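Local coordinates for protein GH18 chiitnase (Pseudoalteromonas aurantia, PDB 6K7Z) that hydrolyses chitin, acting as an endochitinase of glycoside hydrolase family 18 with a TIM-barrel fold, at residues A101-K105 / R144-Y150; V174-Q179 / L211-S215; S203-N207 / Q251-G255; V225-D229 / W260-D265. One frame throughout, in Å; residues are numbered along the deposited sequence.

All four contacts belong to one (beta/alpha)8 barrel and follow it around its circumference. Contacts 1, 2 and 3 repeat one theme: a helix (93-106, 169-177 or 198-209) meets the loop that leads from the next helix to its strand, at the strands' N-terminal ends. Contact 4 joins the loops following strands 219-224 and 256-260, on the C-terminal side, where TIM barrels carry their active sites. Contact 1 closes before contact 2 opens; contacts 2 and 3 alternate along the chain, as do 3 and 4. The centres of contacts 2 and 3 lie about 15 Å apart; that of contact 4 is about 29 Å from contact 1's and about 30 Å from contact 2's, across the chain's centre from both.

Contact 1: residues A101-K105 / R144-Y150; sequences ASFVK and RLPSPDY
This is an apolar helix-to-loop contact on the outer layer of the barrel, where the C-terminal part of helix 93-106 meets the end of helix 130-144 and the loop running on to strand 151-154. Residues 101-105 are regularly helical, with Lys105 N bonded to Ala101 O at 2.9 Å. Across from them Leu145 (phi/psi -127/78) is the first residue to leave the helix; the chain then swings outward, passes a cis peptide before Pro148 and returns, with Tyr150 N bonded to Pro146 O at 3.1 Å. The backbones come closest at Ala101 and Arg144, 6.3 Å between CA atoms. The methyl of Ala101 lets the helices approach here: its CB is 3.6 Å from Arg144 CB and 4.0 Å from Leu145 CD2. The CA-CB bond of Leu145 points sideways, but its m, t rotamer brings CD2 to 4.3 Å from Val104 CG1 and 4.1 Å from Lys105 CE. Val104 (t) also sets CG1 3.8 Å from Tyr150 CE1. Lys105 is almost fully extended (m, t, t, t) and covers the exposed margin, with CG 3.8 Å from Tyr150 OH and NZ 3.5 Å from Arg144 O. No hydrogen bond links the segments, and the guanidinium of Arg144 pairs with Glu140 instead. Beneath, Val104 and Leu145 both rest on Val112 of strand 111-115, while Val104 also touches Ile74 of strand 71-77.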
loop_
_atom_site.group_PDB
_atom_site.type_symbol
_atom_site.label_atom_id
_atom_site.label_comp_id
_atom_site.label_asym_id
_atom_site.label_seq_id
_atom_site.Cartn_x
_atom_site.Cartn_y
_atom_site.Cartn_z
ATOM N N ALA A 101 14.994 -6.300 -0.849
ATOM C CA ALA A 101 15.929 -5.349 -0.254
ATOM C C ALA A 101 16.973 -4.901 -1.265
ATOM O O ALA A 101 17.294 -3.709 -1.349
ATOM C CB ALA A 101 16.602 -5.964 0.977
ATOM N N SER A 102 17.501 -5.838 -2.051
ATOM C CA SER A 102 18.450 -5.469 -3.095
ATOM C C SER A 102 17.817 -4.523 -4.105
ATOM O O SER A 102 18.429 -3.522 -4.496
ATOM C CB SER A 102 18.983 -6.723 -3.784
ATOM O OG SER A 102 19.768 -7.471 -2.878
ATOM N N PHE A 103 16.583 -4.809 -4.530
ATOM C CA PHE A 103 15.935 -3.913 -5.481
ATOM C C PHE A 103 15.808 -2.511 -4.907
ATOM O O PHE A 103 16.067 -1.523 -5.603
ATOM C CB PHE A 103 14.561 -4.437 -5.882
ATOM C CG PHE A 103 13.908 -3.614 -6.957
ATOM C CD1 PHE A 103 13.121 -2.510 -6.632
ATOM C CD2 PHE A 103 14.081 -3.937 -8.291
ATOM C CE1 PHE A 103 12.528 -1.730 -7.633
ATOM C CE2 PHE A 103 13.488 -3.176 -9.288
ATOM C CZ PHE A 103 12.712 -2.066 -8.953
ATOM N N VAL A 104 15.425 -2.408 -3.634
ATOM C CA VAL A 104 15.304 -1.099 -2.990
ATOM C C VAL A 104 16.653 -0.384 -2.969
ATOM O O VAL A 104 16.752 0.807 -3.294
ATOM C CB VAL A 104 14.728 -1.256 -1.573
ATOM C CG1 VAL A 104 14.868 0.044 -0.783
ATOM C CG2 VAL A 104 13.283 -1.680 -1.659
ATOM N N LYS A 105 17.710 -1.094 -2.568
ATOM C CA LYS A 105 18.999 -0.428 -2.412
ATOM C C LYS A 105 19.627 -0.104 -3.759
ATOM O O LYS A 105 20.169 0.992 -3.946
ATOM C CB LYS A 105 19.935 -1.291 -1.572
ATOM C CG LYS A 105 19.501 -1.419 -0.122
ATOM C CD LYS A 105 20.529 -2.196 0.690
ATOM C CE LYS A 105 20.177 -2.213 2.168
ATOM N NZ LYS A 105 21.151 -3.039 2.948
ATOM N N ARG A 144 16.783 -6.353 6.822
ATOM C CA ARG A 144 17.617 -5.825 5.749
ATOM C C ARG A 144 17.384 -4.347 5.469
ATOM O O ARG A 144 18.275 -3.694 4.912
ATOM C CB ARG A 144 17.382 -6.644 4.472
ATOM C CG ARG A 144 17.701 -8.122 4.667
ATOM C CD ARG A 144 17.085 -9.021 3.612
ATOM N NE ARG A 144 17.681 -10.360 3.637
ATOM C CZ ARG A 144 17.333 -11.330 4.482
ATOM N NH1 ARG A 144 16.386 -11.133 5.387
ATOM N NH2 ARG A 144 17.930 -12.509 4.421
ATOM N N LEU A 145 16.225 -3.810 5.857
ATOM C CA LEU A 145 15.834 -2.422 5.611
ATOM C C LEU A 145 15.425 -1.803 6.942
ATOM O O LEU A 145 14.228 -1.650 7.232
ATOM C CB LEU A 145 14.682 -2.342 4.609
ATOM C CG LEU A 145 14.939 -2.987 3.253
ATOM C CD1 LEU A 145 13.675 -2.926 2.398
ATOM C CD2 LEU A 145 16.097 -2.285 2.556
ATOM N N PRO A 146 16.393 -1.423 7.769
ATOM C CA PRO A 146 16.077 -1.050 9.153
ATOM C C PRO A 146 15.337 0.274 9.259
ATOM O O PRO A 146 15.457 1.156 8.407
ATOM C CB PRO A 146 17.460 -0.949 9.813
ATOM C CG PRO A 146 18.391 -1.643 8.885
ATOM C CD PRO A 146 17.842 -1.439 7.519
ATOM N N SER A 147 14.566 0.404 10.332
ATOM C CA SER A 147 14.005 1.688 10.727
ATOM C C SER A 147 15.117 2.527 11.345
ATOM O O SER A 147 16.049 1.976 11.939
ATOM C CB SER A 147 12.860 1.510 11.726
ATOM O OG SER A 147 11.758 0.847 11.145
ATOM N N PRO A 148 15.064 3.840 11.209
ATOM C CA PRO A 148 14.007 4.558 10.505
ATOM C C PRO A 148 14.379 4.961 9.111
ATOM O O PRO A 148 13.671 5.686 8.520
ATOM C CB PRO A 148 13.865 5.836 11.332
ATOM C CG PRO A 148 15.279 6.094 11.725
ATOM C CD PRO A 148 15.878 4.751 12.021
ATOM N N ASP A 149 15.478 4.471 8.602
ATOM C CA ASP A 149 15.939 4.795 7.284
ATOM C C ASP A 149 15.070 4.317 6.126
ATOM O O ASP A 149 15.123 4.881 5.080
ATOM C CB ASP A 149 17.276 4.140 7.088
ATOM C CG ASP A 149 18.384 4.755 7.990
ATOM O OD1 ASP A 149 18.139 5.807 8.598
ATOM O OD2 ASP A 149 19.462 4.161 8.086
ATOM N N TYR A 150 14.328 3.241 6.356
ATOM C CA TYR A 150 13.512 2.617 5.326
ATOM C C TYR A 150 12.089 2.418 5.821
ATOM O O TYR A 150 11.833 2.277 7.021
ATOM C CB TYR A 150 14.079 1.263 4.898
ATOM C CG TYR A 150 15.383 1.362 4.173
ATOM C CD1 TYR A 150 15.416 1.661 2.827
ATOM C CD2 TYR A 150 16.585 1.142 4.828
ATOM C CE1 TYR A 150 16.600 1.741 2.147
ATOM C CE2 TYR A 150 17.786 1.234 4.151
ATOM C CZ TYR A 150 17.782 1.534 2.810
ATOM O OH TYR A 150 18.963 1.627 2.112
#

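Contact 2: residues V174-Q179 / L211-S215; sequences VELVGQ and LPNMS
A hydrogen bond joins these segments: Asn213 ND2 donates to Val174 O at 2.9 Å and 174°. The same carbonyl takes the helical bond from Gly178 N at 2.9 Å, so the amide of Asn213 adds a second donor near the end of helix 169-177. Asn213 (chi1 m) sits at the third position of a type II beta turn, Leu211-Met214, which places its side chain against the helix end; Met214 N to Leu211 O at 3.0 Å closes the turn, with Pro212 (-55/133) and Asn213 (72/-4) at its centre. The backbones are closest at Glu175-Pro212 (CA-CA 5.4 Å) and Gly178-Asn213 (5.2 Å). Apolar contacts come from Val174 (m), whose CG2 is 4.1 Å from Leu211 CB and CG1 3.9 Å from Met214 CE. Met214 (m, m, chi3 104°) folds inward, and Val174 and Met214 both pack on Leu184 of strand 183-187. Glu175 CG meets Pro212 CG at 3.8 Å. Gly178 CA lies 3.9 Å from Asn213 CB, and a beta carbon there would clash with Asn213 CB and Val174 O. The chemistry thus combines a buried apolar side with a directed amide-to-carbonyl hydrogen bond, fitting the turn closely against the helix end in the barrel's outer layer.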
loop_
_atom_site.group_PDB
_atom_site.type_symbol
_atom_site.label_atom_id
_atom_site.label_comp_id
_atom_site.label_asym_id
_atom_site.label_seq_id
_atom_site.Cartn_x
_atom_site.Cartn_y
_atom_site.Cartn_z
ATOM N N VAL A 174 -0.550 -7.961 12.467
ATOM C CA VAL A 174 -0.181 -6.808 13.288
ATOM C C VAL A 174 0.100 -7.237 14.721
ATOM O O VAL A 174 0.943 -6.637 15.398
ATOM C CB VAL A 174 -1.243 -5.689 13.239
ATOM C CG1 VAL A 174 -1.408 -5.150 11.819
ATOM C CG2 VAL A 174 -2.583 -6.157 13.814
ATOM N N GLU A 175 -0.563 -8.290 15.195
ATOM C CA GLU A 175 -0.298 -8.768 16.546
ATOM C C GLU A 175 1.126 -9.275 16.711
ATOM O O GLU A 175 1.718 -9.102 17.779
ATOM C CB GLU A 175 -1.292 -9.861 16.904
ATOM C CG GLU A 175 -2.624 -9.274 17.340
ATOM C CD GLU A 175 -3.724 -10.296 17.406
ATOM O OE1 GLU A 175 -3.546 -11.424 16.898
ATOM O OE2 GLU A 175 -4.776 -9.955 17.963
ATOM N N LEU A 176 1.700 -9.880 15.674
ATOM C CA LEU A 176 3.041 -10.448 15.771
ATOM C C LEU A 176 4.149 -9.498 15.339
ATOM O O LEU A 176 5.228 -9.519 15.942
ATOM C CB LEU A 176 3.129 -11.736 14.951
ATOM C CG LEU A 176 2.790 -13.035 15.702
ATOM C CD1 LEU A 176 3.735 -13.216 16.887
ATOM C CD2 LEU A 176 1.346 -13.063 16.161
ATOM N N VAL A 177 3.930 -8.665 14.311
ATOM C CA VAL A 177 5.010 -7.842 13.765
ATOM C C VAL A 177 4.567 -6.407 13.487
ATOM O O VAL A 177 5.273 -5.661 12.803
ATOM C CB VAL A 177 5.596 -8.452 12.474
ATOM C CG1 VAL A 177 6.190 -9.846 12.733
ATOM C CG2 VAL A 177 4.538 -8.469 11.348
ATOM N N GLY A 178 3.412 -6.002 14.020
ATOM C CA GLY A 178 2.952 -4.639 13.801
ATOM C C GLY A 178 3.976 -3.586 14.173
ATOM O O GLY A 178 4.048 -2.527 13.537
ATOM N N GLN A 179 4.793 -3.860 15.193
ATOM C CA GLN A 179 5.813 -2.906 15.607
ATOM C C GLN A 179 6.872 -2.683 14.534
ATOM O O GLN A 179 7.589 -1.677 14.587
ATOM C CB GLN A 179 6.463 -3.373 16.913
ATOM C CG GLN A 179 7.334 -4.624 16.785
ATOM C CD GLN A 179 6.546 -5.933 16.673
ATOM O OE1 GLN A 179 5.315 -5.965 16.796
ATOM N NE2 GLN A 179 7.270 -7.032 16.455
ATOM N N LEU A 211 -6.161 -2.008 17.184
ATOM C CA LEU A 211 -5.573 -3.338 17.170
ATOM C C LEU A 211 -4.215 -3.311 17.869
ATOM O O LEU A 211 -3.581 -2.262 17.960
ATOM C CB LEU A 211 -5.430 -3.850 15.734
ATOM C CG LEU A 211 -6.731 -4.284 15.038
ATOM C CD1 LEU A 211 -6.528 -4.443 13.543
ATOM C CD2 LEU A 211 -7.283 -5.573 15.636
ATOM N N PRO A 212 -3.765 -4.447 18.401
ATOM C CA PRO A 212 -2.439 -4.483 19.031
ATOM C C PRO A 212 -1.352 -3.987 18.084
ATOM O O PRO A 212 -1.306 -4.367 16.912
ATOM C CB PRO A 212 -2.259 -5.966 19.384
ATOM C CG PRO A 212 -3.685 -6.459 19.628
ATOM C CD PRO A 212 -4.524 -5.695 18.615
ATOM N N ASN A 213 -0.492 -3.104 18.599
ATOM C CA ASN A 213 0.628 -2.457 17.919
ATOM C C ASN A 213 0.182 -1.407 16.912
ATOM O O ASN A 213 1.033 -0.722 16.347
ATOM C CB ASN A 213 1.553 -3.456 17.210
ATOM C CG ASN A 213 2.165 -4.438 18.174
ATOM O OD1 ASN A 213 2.697 -4.044 19.210
ATOM N ND2 ASN A 213 2.040 -5.726 17.874
ATOM N N MET A 214 -1.112 -1.236 16.691
ATOM C CA MET A 214 -1.572 -0.232 15.747
ATOM C C MET A 214 -1.906 1.073 16.464
ATOM O O MET A 214 -1.925 1.155 17.698
ATOM C CB MET A 214 -2.776 -0.754 14.967
ATOM C CG MET A 214 -2.410 -1.850 13.970
ATOM S SD MET A 214 -1.390 -1.232 12.605
ATOM C CE MET A 214 0.230 -1.851 13.065
ATOM N N SER A 215 -2.154 2.104 15.666
ATOM C CA SER A 215 -2.508 3.430 16.151
ATOM C C SER A 215 -3.037 4.235 14.973
ATOM O O SER A 215 -2.908 3.794 13.822
ATOM C CB SER A 215 -1.288 4.112 16.762
ATOM O OG SER A 215 -0.337 4.380 15.752
#

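Contact 3: residues S203-N207 / Q251-G255; sequences SSYLN and QSSLG
Residues 203-207 form a regular helical turn in helix 198-209, marked by Asn207 N bonded to Ser203 O at 3.0 Å, and present two successive side chains to the loop 251-255 that leads out of helix 237-251. The backbones stay well apart, with CA-CA distances of 9.1 Å for Tyr205-Leu254 and 7.8 Å for Leu206-Ser252, so side chains bridge the gap. Tyr205 comes first. In its t rotamer (chi2 85°) it extends to the residue before strand 256-260, where OH accepts a hydrogen bond from Gly255 N (2.9 Å, 170°). That nitrogen and Ser253 O, the latter 3.9 Å from Tyr205 CE2, lie at the ring edge. Leu254 (t, p) brings CD1 to 3.7 Å from Tyr205 CZ. The phenol also bonds Val219 O, and so links the start of strand 219-224 with the residue preceding strand 256-260. Leu206 (m, t) follows, nearer the surface: its CD2 touches Ser252 CB at 3.8 Å, and its CD1 lies 3.6 Å from Gln251 NE2. Ser252 is the first residue beyond the helix; it and Ser253 are extended, and Ser252 OG donates to Ser253 O at 3.2 Å. The arrangement is that of a TIM barrel at its N-terminal end, an outer helix packing on the alpha-to-beta loop of the following unit, here with a tyrosine tying the helix to the N-terminal ends of two adjacent parallel strands.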
loop_
_atom_site.group_PDB
_atom_site.type_symbol
_atom_site.label_atom_id
_atom_site.label_comp_id
_atom_site.label_asym_id
_atom_site.label_seq_id
_atom_site.Cartn_x
_atom_site.Cartn_y
_atom_site.Cartn_z
ATOM N N SER A 203 -16.155 3.705 11.413
ATOM C CA SER A 203 -16.130 2.813 12.570
ATOM C C SER A 203 -15.028 1.773 12.422
ATOM O O SER A 203 -14.287 1.504 13.375
ATOM C CB SER A 203 -17.490 2.143 12.764
ATOM O OG SER A 203 -17.848 1.379 11.631
ATOM N N SER A 204 -14.885 1.207 11.222
ATOM C CA SER A 204 -13.824 0.232 10.995
ATOM C C SER A 204 -12.448 0.861 11.151
ATOM O O SER A 204 -11.569 0.277 11.795
ATOM C CB SER A 204 -13.978 -0.410 9.616
ATOM O OG SER A 204 -15.116 -1.257 9.571
ATOM N N TYR A 205 -12.234 2.050 10.567
ATOM C CA TYR A 205 -10.960 2.743 10.751
ATOM C C TYR A 205 -10.604 2.866 12.233
ATOM O O TYR A 205 -9.478 2.562 12.645
ATOM C CB TYR A 205 -10.989 4.130 10.096
ATOM C CG TYR A 205 -9.678 4.845 10.290
ATOM C CD1 TYR A 205 -8.614 4.622 9.422
ATOM C CD2 TYR A 205 -9.475 5.689 11.375
ATOM C CE1 TYR A 205 -7.396 5.251 9.606
ATOM C CE2 TYR A 205 -8.254 6.309 11.576
ATOM C CZ TYR A 205 -7.217 6.082 10.690
ATOM O OH TYR A 205 -6.007 6.684 10.886
ATOM N N LEU A 206 -11.553 3.317 13.053
ATOM C CA LEU A 206 -11.261 3.482 14.472
ATOM C C LEU A 206 -10.898 2.146 15.118
ATOM O O LEU A 206 -9.940 2.063 15.898
ATOM C CB LEU A 206 -12.457 4.121 15.174
ATOM C CG LEU A 206 -12.793 5.540 14.719
ATOM C CD1 LEU A 206 -14.138 5.999 15.317
ATOM C CD2 LEU A 206 -11.671 6.491 15.101
ATOM N N ASN A 207 -11.645 1.090 14.789
ATOM C CA ASN A 207 -11.326 -0.243 15.301
ATOM C C ASN A 207 -9.912 -0.651 14.923
ATOM O O ASN A 207 -9.173 -1.222 15.743
ATOM C CB ASN A 207 -12.326 -1.267 14.758
ATOM C CG ASN A 207 -13.700 -1.119 15.358
ATOM O OD1 ASN A 207 -13.868 -0.463 16.381
ATOM N ND2 ASN A 207 -14.693 -1.743 14.733
ATOM N N GLN A 251 -13.116 12.309 16.564
ATOM C CA GLN A 251 -12.920 11.289 17.576
ATOM C C GLN A 251 -11.544 10.825 17.908
ATOM O O GLN A 251 -11.372 10.286 18.928
ATOM C CB GLN A 251 -13.652 10.045 17.202
ATOM C CG GLN A 251 -15.105 10.179 17.124
ATOM C CD GLN A 251 -15.758 8.847 17.301
ATOM O OE1 GLN A 251 -15.511 8.137 18.287
ATOM N NE2 GLN A 251 -16.562 8.477 16.320
ATOM N N SER A 252 -10.593 11.018 17.012
ATOM C CA SER A 252 -9.278 10.548 17.154
ATOM C C SER A 252 -8.386 11.367 16.245
ATOM O O SER A 252 -8.717 12.467 15.900
ATOM C CB SER A 252 -9.342 9.079 16.673
ATOM O OG SER A 252 -8.128 8.458 16.558
ATOM N N SER A 253 -7.242 10.836 15.906
ATOM C CA SER A 253 -6.458 11.437 14.846
ATOM C C SER A 253 -6.531 10.525 13.633
ATOM O O SER A 253 -7.058 9.405 13.697
ATOM C CB SER A 253 -5.008 11.698 15.282
ATOM O OG SER A 253 -4.398 10.545 15.820
ATOM N N LEU A 254 -6.039 11.046 12.513
ATOM C CA LEU A 254 -6.110 10.374 11.223
ATOM C C LEU A 254 -4.687 10.201 10.706
ATOM O O LEU A 254 -3.987 11.191 10.460
ATOM C CB LEU A 254 -6.970 11.170 10.236
ATOM C CG LEU A 254 -7.049 10.664 8.795
ATOM C CD1 LEU A 254 -7.422 9.175 8.746
ATOM C CD2 LEU A 254 -8.034 11.496 7.976
ATOM N N GLY A 255 -4.260 8.947 10.556
ATOM C CA GLY A 255 -2.917 8.697 10.067
ATOM C C GLY A 255 -2.675 9.254 8.678
ATOM O O GLY A 255 -1.572 9.715 8.375
#

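Contact 4: residues V225-D229 / W260-D265; sequences VTQND and WQFSSD
Asp229 packs its CB against the carbonyl of Trp260 (3.3 Å from Trp260 O) and beside the indole, 4.0 Å from Trp260 CD1; its m rotamer brings the carboxylate to Ser264. OD1 of Asp229 accepts from Ser264 OG at 2.6 Å, and OD2 accepts from Thr226 N at 2.7 Å and Thr226 OG1 at 2.6 Å, holding the 226-229 turn closed, as does Asp229 N to Thr226 O at 3.0 Å. A water donates to Asp229 OD1 (2.7 Å) and accepts from Gln261 NE2 (3.0 Å) and, weakly, from Trp260 NE1 (3.0 Å), while Gln261 OE1 accepts from the backbone N of Ser10, after strand 3-8. Val225 N donates to Trp260 O at 3.0 Å, continuing the parallel hydrogen-bond pattern of strands 219-224 and 256-260 one residue beyond strand 219-224. This is the active-site side of the TIM barrel, where a tryptophan ending the last strand before a cis peptide, here Trp260-Gln261, is a known family 18 feature that probably floors the substrate cleft. Val225 (t) sets CG2 3.6 Å from Gln261 O and CG1 3.9 Å from Asp265 CB. Thr226 CG2 sits 3.5 Å from Ser264 O, in the short 3-10 turn 262-264.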
loop_
_atom_site.group_PDB
_atom_site.type_symbol
_atom_site.label_atom_id
_atom_site.label_comp_id
_atom_site.label_asym_id
_atom_site.label_seq_id
_atom_site.Cartn_x
_atom_site.Cartn_y
_atom_site.Cartn_z
ATOM N N VAL A 225 -9.522 7.685 -6.709
ATOM C CA VAL A 225 -9.640 9.093 -7.085
ATOM C C VAL A 225 -10.912 9.317 -7.885
ATOM O O VAL A 225 -11.694 10.227 -7.591
ATOM C CB VAL A 225 -8.402 9.563 -7.863
ATOM C CG1 VAL A 225 -8.555 11.025 -8.275
ATOM C CG2 VAL A 225 -7.144 9.359 -7.028
ATOM N N THR A 226 -11.131 8.497 -8.904
ATOM C CA THR A 226 -12.284 8.616 -9.784
ATOM C C THR A 226 -13.085 7.328 -9.805
ATOM O O THR A 226 -12.632 6.266 -9.359
ATOM C CB THR A 226 -11.874 8.921 -11.222
ATOM O OG1 THR A 226 -11.115 7.808 -11.735
ATOM C CG2 THR A 226 -11.061 10.221 -11.300
ATOM N N GLN A 227 -14.254 7.410 -10.423
ATOM C CA GLN A 227 -15.072 6.256 -10.566
ATOM C C GLN A 227 -14.360 5.095 -11.313
ATOM O O GLN A 227 -14.612 3.967 -11.036
ATOM C CB GLN A 227 -16.307 6.615 -11.366
ATOM C CG GLN A 227 -17.140 5.422 -11.834
ATOM C CD GLN A 227 -16.841 5.032 -13.272
ATOM O OE1 GLN A 227 -16.894 5.848 -14.194
ATOM N NE2 GLN A 227 -16.573 3.766 -13.470
ATOM N N ASN A 228 -13.525 5.402 -12.287
ATOM C CA ASN A 228 -12.898 4.324 -13.053
ATOM C C ASN A 228 -11.738 3.692 -12.309
ATOM O O ASN A 228 -11.131 2.754 -12.833
ATOM C CB ASN A 228 -12.412 4.827 -14.433
ATOM C CG ASN A 228 -12.035 3.693 -15.391
ATOM O OD1 ASN A 228 -10.866 3.521 -15.735
ATOM N ND2 ASN A 228 -13.020 2.911 -15.803
ATOM N N ASP A 229 -11.435 4.161 -11.100
ATOM C CA ASP A 229 -10.301 3.633 -10.344
ATOM C C ASP A 229 -10.645 2.413 -9.502
ATOM O O ASP A 229 -9.732 1.765 -8.979
ATOM C CB ASP A 229 -9.711 4.735 -9.455
ATOM C CG ASP A 229 -8.921 5.765 -10.256
ATOM O OD1 ASP A 229 -8.005 5.367 -11.024
ATOM O OD2 ASP A 229 -9.211 6.970 -10.117
ATOM N N TRP A 260 -5.758 5.424 -4.985
ATOM C CA TRP A 260 -5.490 4.719 -6.229
ATOM C C TRP A 260 -6.231 5.519 -7.290
ATOM O O TRP A 260 -7.456 5.623 -7.204
ATOM C CB TRP A 260 -5.997 3.266 -6.179
ATOM C CG TRP A 260 -5.702 2.520 -7.444
ATOM C CD1 TRP A 260 -6.477 2.471 -8.576
ATOM C CD2 TRP A 260 -4.519 1.769 -7.734
ATOM N NE1 TRP A 260 -5.856 1.708 -9.540
ATOM C CE2 TRP A 260 -4.651 1.266 -9.049
ATOM C CE3 TRP A 260 -3.369 1.453 -7.002
ATOM C CZ2 TRP A 260 -3.667 0.471 -9.652
ATOM C CZ3 TRP A 260 -2.399 0.668 -7.596
ATOM C CH2 TRP A 260 -2.548 0.186 -8.910
ATOM N N GLN A 261 -5.541 6.138 -8.241
ATOM C CA GLN A 261 -4.092 6.185 -8.358
ATOM C C GLN A 261 -3.702 7.558 -8.907
ATOM O O GLN A 261 -4.564 8.313 -9.379
ATOM C CB GLN A 261 -3.574 5.071 -9.280
ATOM C CG GLN A 261 -4.131 5.129 -10.712
ATOM C CD GLN A 261 -3.414 4.170 -11.653
ATOM O OE1 GLN A 261 -2.186 4.192 -11.761
ATOM N NE2 GLN A 261 -4.180 3.311 -12.325
ATOM N N PHE A 262 -2.397 7.846 -8.879
ATOM C CA PHE A 262 -1.887 9.185 -9.177
ATOM C C PHE A 262 -2.398 9.730 -10.510
ATOM O O PHE A 262 -2.868 10.873 -10.591
ATOM C CB PHE A 262 -0.356 9.148 -9.160
ATOM C CG PHE A 262 0.272 10.457 -9.500
ATOM C CD1 PHE A 262 0.306 11.487 -8.565
ATOM C CD2 PHE A 262 0.807 10.670 -10.761
ATOM C CE1 PHE A 262 0.869 12.709 -8.888
ATOM C CE2 PHE A 262 1.387 11.884 -11.091
ATOM C CZ PHE A 262 1.427 12.902 -10.156
ATOM N N SER A 263 -2.293 8.940 -11.575
ATOM C CA SER A 263 -2.559 9.495 -12.904
ATOM C C SER A 263 -4.041 9.707 -13.180
ATOM O O SER A 263 -4.395 10.156 -14.280
ATOM C CB SER A 263 -1.958 8.592 -13.978
ATOM O OG SER A 263 -0.568 8.841 -14.094
ATOM N N SER A 264 -4.908 9.415 -12.223
ATOM C CA SER A 264 -6.326 9.707 -12.371
ATOM C C SER A 264 -6.707 11.088 -11.853
ATOM O O SER A 264 -7.859 11.503 -12.035
ATOM C CB SER A 264 -7.158 8.663 -11.631
ATOM O OG SER A 264 -6.977 7.391 -12.201
ATOM N N ASP A 265 -5.784 11.798 -11.212
ATOM C CA ASP A 265 -6.079 13.053 -10.518
ATOM C C ASP A 265 -5.635 14.229 -11.380
ATOM O O ASP A 265 -4.459 14.595 -11.395
ATOM C CB ASP A 265 -5.396 13.100 -9.162
ATOM C CG ASP A 265 -5.616 14.413 -8.459
ATOM O OD1 ASP A 265 -6.562 15.149 -8.852
ATOM O OD2 ASP A 265 -4.862 14.707 -7.511
HETATM O O HOH W 1 -7.112 3.016 -11.980
#